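Local coordinates for protein putative ABC transporter subunit, substrate-binding component (Rhodopseudomonas palustris, PDB 4EVS) that binds 4-hydroxybenzoate and, as the substrate-binding component of a putative ABC transporter, probably delivers benzoate derivatives for uptake, at residues A[72-76]-A[302-306]; A[94-98]-A[305-309]; A[243-247]-A[347-352]; A[335-340]-A[362-366]. All blocks are in the same frame, centred on the assembly; numbering follows the deposited sequence. Where two conformers were deposited one is given.

Contact 1. Residues A[72-76]-A[302-306]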
# COMPACT_ATOMS: atom_id res chain seq x y z
N LYS A 72 -14.25 -10.48 -20.60
CA LYS A 72 -13.77 -11.86 -20.43
C LYS A 72 -12.29 -11.90 -20.01
O LYS A 72 -11.47 -12.62 -20.59
CB LYS A 72 -14.02 -12.65 -21.69
CG LYS A 72 -15.51 -12.72 -22.05
CD LYS A 72 -15.73 -13.61 -23.30
CE LYS A 72 -17.17 -13.62 -23.75
NZ LYS A 72 -17.40 -14.62 -24.84
N VAL A 73 -11.95 -11.10 -19.00
CA VAL A 73 -10.59 -11.13 -18.41
C VAL A 73 -10.30 -12.50 -17.75
O VAL A 73 -11.21 -13.19 -17.26
CB VAL A 73 -10.35 -10.00 -17.37
CG1 VAL A 73 -10.61 -8.60 -18.01
CG2 VAL A 73 -11.16 -10.24 -16.08
N GLN A 74 -9.02 -12.87 -17.75
CA GLN A 74 -8.51 -14.00 -17.01
C GLN A 74 -7.97 -13.63 -15.64
O GLN A 74 -7.89 -14.49 -14.79
CB GLN A 74 -7.39 -14.74 -17.79
CG GLN A 74 -7.86 -15.66 -18.87
CD GLN A 74 -6.77 -16.63 -19.30
OE1 GLN A 74 -5.85 -16.92 -18.57
NE2 GLN A 74 -6.91 -17.17 -20.48
N TYR A 75 -7.63 -12.35 -15.42
CA TYR A 75 -7.06 -11.85 -14.17
C TYR A 75 -7.62 -10.48 -13.91
O TYR A 75 -7.89 -9.72 -14.85
CB TYR A 75 -5.51 -11.78 -14.24
CG TYR A 75 -4.89 -13.12 -14.57
CD1 TYR A 75 -4.69 -13.52 -15.88
CD2 TYR A 75 -4.53 -14.01 -13.55
CE1 TYR A 75 -4.18 -14.77 -16.17
CE2 TYR A 75 -4.00 -15.28 -13.86
CZ TYR A 75 -3.85 -15.64 -15.16
OH TYR A 75 -3.38 -16.92 -15.40
N ILE A 76 -7.81 -10.19 -12.62
CA ILE A 76 -8.11 -8.86 -12.13
C ILE A 76 -6.94 -8.41 -11.26
O ILE A 76 -6.36 -9.22 -10.52
CB ILE A 76 -9.41 -8.85 -11.27
CG1 ILE A 76 -10.59 -9.05 -12.21
CG2 ILE A 76 -9.61 -7.53 -10.49
CD1 ILE A 76 -11.91 -9.37 -11.56
N THR A 302 0.32 -21.73 -16.61
CA THR A 302 -0.92 -22.28 -17.17
C THR A 302 -0.91 -22.38 -18.69
O THR A 302 -1.90 -22.84 -19.28
CB THR A 302 -2.14 -21.40 -16.77
OG1 THR A 302 -1.95 -20.08 -17.30
CG2 THR A 302 -2.31 -21.30 -15.24
N GLY A 303 0.15 -21.91 -19.35
CA GLY A 303 0.16 -21.93 -20.81
C GLY A 303 -0.91 -21.03 -21.40
O GLY A 303 -1.37 -21.24 -22.53
N GLY A 304 -1.32 -20.02 -20.66
CA GLY A 304 -2.33 -19.11 -21.15
C GLY A 304 -3.75 -19.63 -20.98
O GLY A 304 -4.69 -18.96 -21.37
N LYS A 305 -3.89 -20.80 -20.36
CA LYS A 305 -5.21 -21.38 -20.14
C LYS A 305 -5.79 -20.80 -18.87
O LYS A 305 -5.06 -20.49 -17.90
CB LYS A 305 -5.12 -22.90 -20.03
CG LYS A 305 -4.69 -23.54 -21.36
CD LYS A 305 -4.81 -25.08 -21.35
CE LYS A 305 -4.24 -25.72 -22.62
NZ LYS A 305 -4.32 -27.22 -22.57
N GLN A 306 -7.10 -20.63 -18.87
CA GLN A 306 -7.77 -20.15 -17.65
C GLN A 306 -7.84 -21.30 -16.68
O GLN A 306 -8.63 -22.24 -16.87
CB GLN A 306 -9.17 -19.65 -18.02
CG GLN A 306 -9.89 -19.00 -16.85
CD GLN A 306 -11.02 -18.08 -17.33
OE1 GLN A 306 -11.27 -17.97 -18.53
NE2 GLN A 306 -11.71 -17.45 -16.41
O HOH W 1 -3.50 -17.84 -17.98
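Of the 202 Å² buried here, the largest shares belong to Q74 (76 Å²) and Q306 (49 Å²), with Y75 next at 22 Å². The CA-to-CB bond of Q74 points at 302-306, and its amide NE2 donates to G304 O at 3.0 Å with an almost linear N-H...O angle of 170°. The other end of the amide is bridged by water: water 1 donates to Q74 OE1 (2.6 Å) and to T302 OG1 (2.8 Å) and accepts from Y75 OH (2.7 Å). T302 OG1 is also hydrogen-bonded to M298 O, one turn back. Y75 OH and T302 OG1 lie 4.0 Å apart, so the water links them. Q306 packs its aliphatic part against the Q74 amide, CB to Q74 CD being 4.1 Å, while its own NE2 is bonded to K96 O. The acceptor G304 O is presented by a type I' turn from T302 to K305, closed by K305 N to T302 O at 3.0 Å and overlapping the Schellman motif at G303. In this periplasmic-binding-protein fold the contact joins the loop between helices 283-302 and 308-315 to the chain leading into strand 75-78, whose Y75 also touches M298, I299 and A311.

Contact 2. Residues A[94-98]-A[305-309]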
# COMPACT_ATOMS: atom_id res chain seq x y z
N GLU A 94 -15.89 -18.43 -8.53
CA GLU A 94 -16.84 -18.92 -9.54
C GLU A 94 -16.55 -18.33 -10.91
O GLU A 94 -16.81 -19.00 -11.92
CB GLU A 94 -18.34 -18.80 -9.14
CG GLU A 94 -18.76 -19.68 -7.95
CD GLU A 94 -18.38 -21.15 -8.12
OE1 GLU A 94 -19.04 -21.89 -8.92
OE2 GLU A 94 -17.38 -21.56 -7.47
N ALA A 95 -15.93 -17.14 -10.98
CA ALA A 95 -15.52 -16.59 -12.30
C ALA A 95 -14.26 -17.28 -12.85
O ALA A 95 -13.91 -17.10 -14.03
CB ALA A 95 -15.30 -15.08 -12.26
N LYS A 96 -13.59 -18.04 -12.01
CA LYS A 96 -12.30 -18.65 -12.31
C LYS A 96 -11.24 -17.60 -12.70
O LYS A 96 -10.45 -17.78 -13.61
CB LYS A 96 -12.42 -19.76 -13.34
CG LYS A 96 -13.33 -20.90 -12.91
CD LYS A 96 -13.32 -22.06 -13.90
CE LYS A 96 -14.02 -23.31 -13.31
NZ LYS A 96 -14.22 -24.46 -14.28
N VAL A 97 -11.19 -16.52 -11.93
CA VAL A 97 -10.30 -15.36 -12.16
C VAL A 97 -9.57 -14.99 -10.89
O VAL A 97 -10.21 -14.56 -9.97
CB VAL A 97 -11.16 -14.14 -12.62
CG1 VAL A 97 -10.38 -12.87 -12.66
CG2 VAL A 97 -11.82 -14.43 -14.00
N PRO A 98 -8.24 -15.04 -10.89
CA PRO A 98 -7.53 -14.54 -9.75
C PRO A 98 -7.49 -13.05 -9.67
O PRO A 98 -7.62 -12.38 -10.68
CB PRO A 98 -6.11 -15.08 -9.94
CG PRO A 98 -6.26 -16.21 -10.87
CD PRO A 98 -7.33 -15.76 -11.79
N LYS A 305 -3.89 -20.80 -20.36
CA LYS A 305 -5.21 -21.38 -20.14
C LYS A 305 -5.79 -20.80 -18.87
O LYS A 305 -5.06 -20.49 -17.90
CB LYS A 305 -5.12 -22.90 -20.03
CG LYS A 305 -4.69 -23.54 -21.36
CD LYS A 305 -4.81 -25.08 -21.35
CE LYS A 305 -4.24 -25.72 -22.62
NZ LYS A 305 -4.32 -27.22 -22.57
N GLN A 306 -7.10 -20.63 -18.87
CA GLN A 306 -7.77 -20.15 -17.65
C GLN A 306 -7.84 -21.30 -16.68
O GLN A 306 -8.63 -22.24 -16.87
CB GLN A 306 -9.17 -19.65 -18.02
CG GLN A 306 -9.89 -19.00 -16.85
CD GLN A 306 -11.02 -18.08 -17.33
OE1 GLN A 306 -11.27 -17.97 -18.53
NE2 GLN A 306 -11.71 -17.45 -16.41
N ASP A 307 -6.98 -21.27 -15.67
CA ASP A 307 -6.81 -22.35 -14.68
C ASP A 307 -6.29 -21.73 -13.37
O ASP A 307 -5.11 -21.81 -13.03
CB ASP A 307 -5.87 -23.40 -15.19
CG ASP A 307 -5.80 -24.65 -14.32
OD1 ASP A 307 -6.31 -24.66 -13.17
OD2 ASP A 307 -5.23 -25.64 -14.85
N PRO A 308 -7.21 -21.11 -12.62
CA PRO A 308 -6.75 -20.29 -11.52
C PRO A 308 -6.06 -21.10 -10.42
O PRO A 308 -5.13 -20.62 -9.79
CB PRO A 308 -8.05 -19.67 -10.99
CG PRO A 308 -9.14 -20.51 -11.52
CD PRO A 308 -8.65 -20.95 -12.84
N GLU A 309 -6.48 -22.33 -10.19
CA GLU A 309 -5.79 -23.12 -9.16
C GLU A 309 -4.33 -23.34 -9.53
O GLU A 309 -3.41 -23.23 -8.70
CB GLU A 309 -6.47 -24.46 -8.98
CG GLU A 309 -5.92 -25.26 -7.83
CD GLU A 309 -6.65 -26.62 -7.65
OE1 GLU A 309 -7.58 -26.96 -8.43
OE2 GLU A 309 -6.29 -27.36 -6.72
O HOH W 2 -14.35 -16.22 -16.31
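One direct hydrogen bond crosses this contact: Q306 NE2 donates to K96 O at 3.1 Å with an N-H...O angle of 164°. A95 O lies nearly as close to Q306 NE2, at 3.3 Å, but the angle is poor. The link between those two runs instead through water 2, which donates to A95 O (2.5 Å) and accepts from Q306 NE2 (2.9 Å). One side-chain amide thus serves two successive carbonyls, one directly and one through solvent. V97 directs its CB away, yet V97 CG2 makes a van der Waals approach to the same Q306 NE2 at 3.9 Å. Both carbonyls lie where helix 92-95 ends: K96 has positive phi (57°) and closes a Schellman motif, after which the chain extends toward strand 99-101. This is a helix-to-strand connection of the alternating alpha/beta architecture of leucine-binding-protein relatives. Across from it another helix begins, with D307 at the N-cap of helix 308-315, its OD1 weakly bonded to K310 N, and P308 in the first turn. Apolar contact is centred on P308, which has 68 Å² covered. Its CG sits 3.8 Å from K96 CB, where the lysine side chain starts before its end leads away, and P308 CB meets P98 CG at 3.9 Å, proline ring against proline ring.

Contact 3. Residues A[243-247]-A[347-352]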
# COMPACT_ATOMS: atom_id res chain seq x y z
N GLY A 243 5.76 20.18 2.52
CA GLY A 243 6.87 21.11 2.54
C GLY A 243 7.89 20.84 3.62
O GLY A 243 7.82 19.81 4.35
N ASP A 244 8.83 21.77 3.76
CA ASP A 244 9.94 21.54 4.66
C ASP A 244 9.53 21.44 6.12
O ASP A 244 10.24 20.83 6.90
CB ASP A 244 11.03 22.61 4.51
CG ASP A 244 11.74 22.56 3.18
OD1 ASP A 244 11.62 21.60 2.39
OD2 ASP A 244 12.46 23.55 2.92
N SER A 245 8.35 21.93 6.47
CA SER A 245 7.88 21.61 7.83
C SER A 245 7.64 20.13 8.10
O SER A 245 7.53 19.70 9.26
CB SER A 245 6.65 22.41 8.18
OG SER A 245 7.02 23.74 8.35
N GLY A 246 7.58 19.32 7.07
CA GLY A 246 7.46 17.88 7.26
C GLY A 246 8.73 17.20 7.70
O GLY A 246 8.70 16.03 8.11
N ILE A 247 9.87 17.90 7.62
CA ILE A 247 11.14 17.32 7.91
C ILE A 247 11.10 16.76 9.31
O ILE A 247 10.67 17.43 10.26
CB ILE A 247 12.33 18.32 7.71
CG1 ILE A 247 12.50 18.62 6.22
CG2 ILE A 247 13.61 17.75 8.35
CD1 ILE A 247 13.48 19.81 5.88
N LYS A 347 15.63 16.40 3.63
CA LYS A 347 16.15 16.90 2.36
C LYS A 347 17.35 16.10 1.93
O LYS A 347 18.22 15.76 2.74
CB LYS A 347 16.61 18.31 2.53
CG LYS A 347 15.48 19.21 2.58
CD LYS A 347 15.29 19.91 1.28
CE LYS A 347 14.98 21.38 1.57
NZ LYS A 347 15.10 22.24 0.36
N GLN A 348 17.41 15.80 0.65
CA GLN A 348 18.59 15.19 0.07
C GLN A 348 18.78 15.79 -1.31
O GLN A 348 17.89 15.71 -2.15
CB GLN A 348 18.39 13.68 -0.05
CG GLN A 348 19.65 12.92 -0.50
CD GLN A 348 19.42 11.43 -0.69
OE1 GLN A 348 19.65 10.62 0.24
NE2 GLN A 348 18.96 11.05 -1.88
N ASP A 349 19.96 16.38 -1.55
CA ASP A 349 20.25 17.00 -2.84
C ASP A 349 19.17 18.05 -3.14
O ASP A 349 18.69 18.16 -4.27
CB ASP A 349 20.27 15.95 -3.98
CG ASP A 349 21.21 14.75 -3.68
OD1 ASP A 349 20.89 13.59 -4.10
OD2 ASP A 349 22.27 14.97 -3.05
N GLY A 350 18.75 18.79 -2.12
CA GLY A 350 17.74 19.82 -2.31
C GLY A 350 16.30 19.34 -2.54
O GLY A 350 15.43 20.15 -2.78
N LYS A 351 16.05 18.03 -2.40
CA LYS A 351 14.72 17.45 -2.59
C LYS A 351 14.25 16.75 -1.31
O LYS A 351 15.03 16.06 -0.67
CB LYS A 351 14.80 16.38 -3.70
CG LYS A 351 13.50 15.92 -4.29
CD LYS A 351 13.70 15.01 -5.56
CE LYS A 351 13.47 13.50 -5.29
NZ LYS A 351 14.65 12.78 -4.71
N LEU A 352 12.98 16.86 -0.98
CA LEU A 352 12.47 16.06 0.15
C LEU A 352 12.26 14.62 -0.25
O LEU A 352 11.72 14.32 -1.32
CB LEU A 352 11.16 16.64 0.65
CG LEU A 352 11.24 18.02 1.32
CD1 LEU A 352 9.84 18.66 1.42
CD2 LEU A 352 11.91 17.94 2.67
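Segment 243-247 contains a short 3-10 turn around 244-246, with G246 N bonded to G243 O at 2.8 Å and I247 N to D244 O at 3.0 Å; G243 has a positive phi (78°). Segment 347-352 is the tip of a beta hairpin, a type I' turn from Q348 to K351 joining strands 335-348 and 351-363, with Q348 N to K351 O at 2.7 Å and K351 N to Q348 O at 3.0 Å. The hairpin tip packs on the loop between helix 239-242 and strand 250-253 as a surface contact. No hydrogen bond crosses, and the nearest CA pairs, D244 with L352 and I247 with K347, are each 7.5 Å apart, so side chains fill the gap. L352 has the largest covered area, 64 Å², and points its CB at the turn: its CD1 rests 3.7 Å from G243 C, and its CD2 lies 3.7 Å from I247 CG1. I247 also reaches K347, CD1 to CG at 3.9 Å. D244 and K347, both exposed, face each other as opposite charges. Their salt bridge is long, D244 OD2 to K347 NZ measuring 3.9 Å, and their closest approach is D244 OD1 to K347 CE at 3.5 Å.

Contact 4. Residues A[335-340]-A[362-366]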
# COMPACT_ATOMS: atom_id res chain seq x y z
N HIS A 335 0.26 -13.46 0.96
CA HIS A 335 0.69 -12.09 1.12
C HIS A 335 2.23 -11.98 0.96
O HIS A 335 2.98 -12.91 1.33
CB HIS A 335 0.31 -11.53 2.51
CG HIS A 335 0.68 -10.10 2.64
ND1 HIS A 335 0.11 -9.12 1.87
CD2 HIS A 335 1.68 -9.50 3.34
CE1 HIS A 335 0.72 -7.97 2.10
NE2 HIS A 335 1.70 -8.18 2.97
N ILE A 336 2.69 -10.84 0.43
CA ILE A 336 4.09 -10.58 0.23
C ILE A 336 4.86 -10.28 1.51
O ILE A 336 4.57 -9.33 2.26
CB ILE A 336 4.27 -9.44 -0.85
CG1 ILE A 336 5.72 -9.32 -1.30
CG2 ILE A 336 3.68 -8.09 -0.34
CD1 ILE A 336 5.89 -8.50 -2.57
N THR A 337 5.81 -11.16 1.82
CA THR A 337 6.76 -10.96 2.91
C THR A 337 7.87 -10.05 2.40
O THR A 337 8.31 -10.18 1.27
CB THR A 337 7.35 -12.30 3.35
OG1 THR A 337 6.34 -13.07 4.00
CG2 THR A 337 8.58 -12.06 4.27
N GLN A 338 8.28 -9.07 3.19
CA GLN A 338 9.16 -8.02 2.72
C GLN A 338 9.78 -7.30 3.90
O GLN A 338 9.29 -7.39 5.03
CB GLN A 338 8.37 -7.04 1.85
CG GLN A 338 7.22 -6.32 2.59
CD GLN A 338 6.29 -5.64 1.59
OE1 GLN A 338 6.72 -5.30 0.46
NE2 GLN A 338 5.01 -5.40 1.99
N SER A 339 10.86 -6.58 3.63
CA SER A 339 11.36 -5.66 4.64
C SER A 339 10.37 -4.52 4.87
O SER A 339 9.67 -4.08 3.97
CB SER A 339 12.69 -5.05 4.24
OG SER A 339 13.69 -6.05 4.09
N VAL A 340 10.37 -4.02 6.09
CA VAL A 340 9.70 -2.78 6.46
C VAL A 340 10.81 -1.86 6.95
O VAL A 340 11.62 -2.26 7.80
CB VAL A 340 8.62 -2.99 7.56
CG1 VAL A 340 8.11 -1.62 8.13
CG2 VAL A 340 7.46 -3.92 7.01
N ASP A 362 12.10 -9.33 6.51
CA ASP A 362 11.29 -10.53 6.48
C ASP A 362 10.03 -10.42 7.34
O ASP A 362 9.70 -11.32 8.10
CB ASP A 362 12.14 -11.75 6.91
CG ASP A 362 13.32 -12.00 5.98
OD1 ASP A 362 13.11 -11.94 4.74
OD2 ASP A 362 14.43 -12.24 6.49
N GLN A 363 9.36 -9.28 7.27
CA GLN A 363 8.11 -9.11 7.97
C GLN A 363 6.98 -9.79 7.20
O GLN A 363 6.77 -9.49 6.03
CB GLN A 363 7.80 -7.63 8.06
CG GLN A 363 8.87 -6.80 8.81
CD GLN A 363 9.08 -7.23 10.24
OE1 GLN A 363 8.23 -6.98 11.09
NE2 GLN A 363 10.20 -7.90 10.53
N PRO A 364 6.24 -10.68 7.84
CA PRO A 364 5.07 -11.31 7.26
C PRO A 364 3.84 -10.45 7.55
O PRO A 364 3.96 -9.35 8.12
CB PRO A 364 5.00 -12.63 8.01
CG PRO A 364 5.39 -12.20 9.39
CD PRO A 364 6.48 -11.17 9.20
N ASP A 365 2.66 -10.97 7.24
CA ASP A 365 1.43 -10.35 7.63
C ASP A 365 1.18 -10.64 9.11
O ASP A 365 0.55 -11.64 9.42
CB ASP A 365 0.25 -10.75 6.78
CG ASP A 365 -1.01 -10.04 7.18
OD1 ASP A 365 -0.96 -9.13 8.06
OD2 ASP A 365 -2.09 -10.41 6.66
N TRP A 366 1.63 -9.76 10.01
CA TRP A 366 1.46 -9.97 11.46
C TRP A 366 -0.02 -10.04 11.91
O TRP A 366 -0.36 -10.47 13.03
CB TRP A 366 2.15 -8.85 12.25
CG TRP A 366 3.63 -8.83 12.13
CD1 TRP A 366 4.41 -7.81 11.64
CD2 TRP A 366 4.53 -9.87 12.50
NE1 TRP A 366 5.72 -8.15 11.71
CE2 TRP A 366 5.83 -9.40 12.25
CE3 TRP A 366 4.36 -11.14 13.08
CZ2 TRP A 366 6.97 -10.18 12.49
CZ3 TRP A 366 5.49 -11.91 13.32
CH2 TRP A 366 6.78 -11.42 13.01
O HOH W 3 13.52 -8.78 4.04
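T337 lays its side chain along the backbone of the opposite segment, with CG2 3.8 Å from D362 C and OG1 3.9 Å from P364 CA; 57 Å² of it is covered. The backbone beside it makes one antiparallel hydrogen-bonded pair, Q338 with Q363: Q338 N donates to Q363 O (3.2 Å, 161°) and Q363 N to Q338 O (2.9 Å, 141°). A CA-H...O contact from T337 CA to Q363 O (3.4 Å) adds to it. The pairing lies at the base of the hairpin of strands 335-348 and 351-363, where the chain turns a corner at D362; the directions from CA 335 to 340 and from CA 362 to 365 differ by 126°. Water 3 bridges the segments, accepting from D362 N (2.9 Å) and hydrogen-bonded to S339 OG (2.7 Å). V340 CG2 packs on Q363 CG at 3.7 Å, while Q363 OE1 accepts from W366 NE1 at 2.8 Å. Beyond P364, D365 CB lies 3.9 Å from H335 CD2; D365 N-caps the last helix, 366-369, its OD1 accepting from G367 N and also hydrogen-bonded to S107 OG and T122 OG1. The H335 side chain is about 10 Å from the bound 4-hydroxybenzoate. Helix 123-136 lies against this corner, Q125 bonding H335, I336 O and Q363 O and P129 touching V340 and Q363, while strand 325-330 flanks 335-340 through V327 and S328.

Contacts 1 and 2 form one patch, their centres 7 Å apart: they share K305 and Q306, and I76 N lies 2.9 Å from P98 O, a probable hydrogen bond from strand 75-78 to the residue just before its neighbour, strand 99-101. Contact 3 lies on the opposite side of the chain's centre, about 45 Å from contact 1 between centres; contact 4 sits between, 27 Å from contact 1 and 29 Å from contact 3. Contacts 1 and 2 close before contact 4 opens, whereas contact 3 interleaves with all three. The first pair thus belongs to the lobe of the six-stranded sheet, while contacts 3 and 4 mark the tip and base of one hairpin, 335-348 with 351-363, of the other sheet.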